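Local coordinates for hypothetical protein TM1380 (Thermotoga maritima, PDB 1Z85) that probably methylates N3 of a specific uridine in 16S ribosomal RNA, using S-adenosyl-L-methionine as methyl donor, at residues V162-D166 and S203-V207. Numbering follows the deposited sequence.
Sequences VITLD and STTIV
Strand 161-165 and the short strand 205-206 pair in parallel at the edge of the six-stranded sheet of the alpha/beta knot (SPOUT) methyltransferase domain. V162-D166 and T204-I206 are extended; S203 is not (psi -14°). The two segments run 49° apart end to end. I163 pairs with T205 (CA-CA 4.7 Å) and T164 with I206 (CA-CA 4.6 Å). The hydrogen bonds form a parallel ladder: T205 N to V162 O 3.0 Å, T164 N to T205 O 2.7 Å, V207 N to T164 O 2.8 Å and D166 N to V207 O 3.0 Å. Before the ladder, one water links V162 N (3.1 Å) and S203 O (2.9 Å). I163 and T205 share one face, where I163 CG2 lies 4.1 Å from V207 CG1. T164 and I206 occupy the other face, beside helix 194-201. There V162 CG1 meets T204 CG2 at 3.5 Å, and D166 CB meets I206 CG2 at 3.7 Å. The D166 carboxylate forms a salt bridge with R197 of that helix. T204 OG1 is hydrogen-bonded to L200 O of the helix and, with T164 chi1 at m, accepts from T164 OG1 at 2.6 Å.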
ATOM      1  N   VAL B 162     -22.737   1.346   5.956  1.00 38.17           N
ATOM      2  CA  VAL B 162     -21.958   1.096   4.752  1.00 38.17           C
ATOM      3  C   VAL B 162     -21.169   2.339   4.344  1.00 37.71           C
ATOM      4  O   VAL B 162     -21.664   3.464   4.402  1.00 34.47           O
ATOM      5  CB  VAL B 162     -22.846   0.657   3.581  1.00 39.66           C
ATOM      6  CG1 VAL B 162     -22.007   0.097   2.428  1.00 40.18           C
ATOM      7  CG2 VAL B 162     -23.923  -0.391   4.038  1.00 34.88           C
ATOM      8  N   ILE B 163     -19.915   2.106   3.970  1.00 40.44           N
ATOM      9  CA  ILE B 163     -18.996   3.130   3.493  1.00 41.03           C
ATOM     10  C   ILE B 163     -18.598   2.760   2.059  1.00 40.69           C
ATOM     11  O   ILE B 163     -18.149   1.632   1.820  1.00 41.04           O
ATOM     12  CB  ILE B 163     -17.681   3.137   4.313  1.00 42.28           C
ATOM     13  CG1 ILE B 163     -17.939   3.175   5.808  1.00 46.96           C
ATOM     14  CG2 ILE B 163     -16.781   4.336   3.911  1.00 48.24           C
ATOM     15  CD1 ILE B 163     -18.386   4.480   6.274  1.00 46.80           C
ATOM     16  N   THR B 164     -18.729   3.694   1.125  1.00 40.03           N
ATOM     17  CA  THR B 164     -18.359   3.436  -0.273  1.00 42.63           C
ATOM     18  C   THR B 164     -17.069   4.180  -0.618  1.00 42.43           C
ATOM     19  O   THR B 164     -16.990   5.386  -0.454  1.00 39.21           O
ATOM     20  CB  THR B 164     -19.483   3.856  -1.227  1.00 43.32           C
ATOM     21  OG1 THR B 164     -20.650   3.099  -0.932  1.00 41.53           O
ATOM     22  CG2 THR B 164     -19.098   3.596  -2.690  1.00 49.22           C
ATOM     23  N   LEU B 165     -16.061   3.429  -1.047  1.00 44.40           N
ATOM     24  CA  LEU B 165     -14.862   3.976  -1.655  1.00 48.53           C
ATOM     25  C   LEU B 165     -15.042   4.197  -3.184  1.00 49.39           C
ATOM     26  O   LEU B 165     -14.874   3.272  -3.992  1.00 47.37           O
ATOM     27  CB  LEU B 165     -13.666   3.038  -1.417  1.00 49.47           C
ATOM     28  CG  LEU B 165     -12.347   3.367  -2.148  1.00 51.26           C
ATOM     29  CD1 LEU B 165     -11.918   4.847  -1.946  1.00 56.77           C
ATOM     30  CD2 LEU B 165     -11.260   2.381  -1.684  1.00 52.83           C
ATOM     31  N   ASP B 166     -15.360   5.428  -3.547  1.00 52.27           N
ATOM     32  CA  ASP B 166     -15.395   5.883  -4.929  1.00 57.19           C
ATOM     33  C   ASP B 166     -13.953   6.207  -5.331  1.00 61.70           C
ATOM     34  O   ASP B 166     -13.324   7.138  -4.801  1.00 60.30           O
ATOM     35  CB  ASP B 166     -16.273   7.147  -5.030  1.00 57.21           C
ATOM     36  CG  ASP B 166     -16.469   7.632  -6.468  1.00 59.65           C
ATOM     37  OD1 ASP B 166     -16.068   6.934  -7.427  1.00 57.62           O
ATOM     38  OD2 ASP B 166     -17.025   8.733  -6.642  1.00 58.74           O
ATOM     39  N   SER B 203     -27.891   5.041   0.181  1.00 52.40           N
ATOM     40  CA  SER B 203     -27.846   3.965   1.185  1.00 54.03           C
ATOM     41  C   SER B 203     -26.543   3.883   1.997  1.00 55.12           C
ATOM     42  O   SER B 203     -26.478   3.171   3.017  1.00 54.40           O
ATOM     43  CB  SER B 203     -28.077   2.620   0.490  1.00 55.15           C
ATOM     44  OG  SER B 203     -26.920   2.219  -0.241  1.00 55.41           O
ATOM     45  N   THR B 204     -25.508   4.584   1.534  1.00 55.45           N
ATOM     46  CA  THR B 204     -24.173   4.464   2.110  1.00 54.06           C
ATOM     47  C   THR B 204     -23.565   5.827   2.215  1.00 54.40           C
ATOM     48  O   THR B 204     -24.168   6.819   1.773  1.00 53.90           O
ATOM     49  CB  THR B 204     -23.219   3.569   1.256  1.00 53.99           C
ATOM     50  OG1 THR B 204     -22.600   4.334   0.217  1.00 47.80           O
ATOM     51  CG2 THR B 204     -23.959   2.364   0.626  1.00 56.71           C
ATOM     52  N   THR B 205     -22.360   5.848   2.788  1.00 53.81           N
ATOM     53  CA  THR B 205     -21.570   7.061   2.994  1.00 54.21           C
ATOM     54  C   THR B 205     -20.345   7.032   2.060  1.00 56.84           C
ATOM     55  O   THR B 205     -19.532   6.108   2.138  1.00 53.65           O
ATOM     56  CB  THR B 205     -21.103   7.134   4.475  1.00 53.54           C
ATOM     57  OG1 THR B 205     -22.245   7.302   5.320  1.00 47.16           O
ATOM     58  CG2 THR B 205     -20.065   8.273   4.715  1.00 51.94           C
ATOM     59  N   ILE B 206     -20.185   8.043   1.200  1.00 60.47           N
ATOM     60  CA  ILE B 206     -19.142   7.975   0.147  1.00 62.28           C
ATOM     61  C   ILE B 206     -17.819   8.775   0.435  1.00 62.66           C
ATOM     62  O   ILE B 206     -17.836   9.919   0.893  1.00 60.76           O
ATOM     63  CB  ILE B 206     -19.749   8.266  -1.268  1.00 63.20           C
ATOM     64  CG1 ILE B 206     -21.133   7.569  -1.410  1.00 65.17           C
ATOM     65  CG2 ILE B 206     -18.764   7.813  -2.372  1.00 65.55           C
ATOM     66  CD1 ILE B 206     -21.688   7.398  -2.859  1.00 64.08           C
ATOM     67  N   VAL B 207     -16.683   8.127   0.141  1.00 63.03           N
ATOM     68  CA  VAL B 207     -15.340   8.652   0.421  1.00 63.07           C
ATOM     69  C   VAL B 207     -14.317   8.320  -0.714  1.00 62.59           C
ATOM     70  O   VAL B 207     -14.625   7.644  -1.717  1.00 57.83           O
ATOM     71  CB  VAL B 207     -14.800   8.121   1.820  1.00 62.82           C
ATOM     72  CG1 VAL B 207     -15.887   8.204   2.925  1.00 59.66           C
ATOM     73  CG2 VAL B 207     -14.245   6.692   1.713  1.00 60.89           C
TER
HETATM   74  O   HOH W   1     -25.256   3.133   5.699  1.00 49.37           O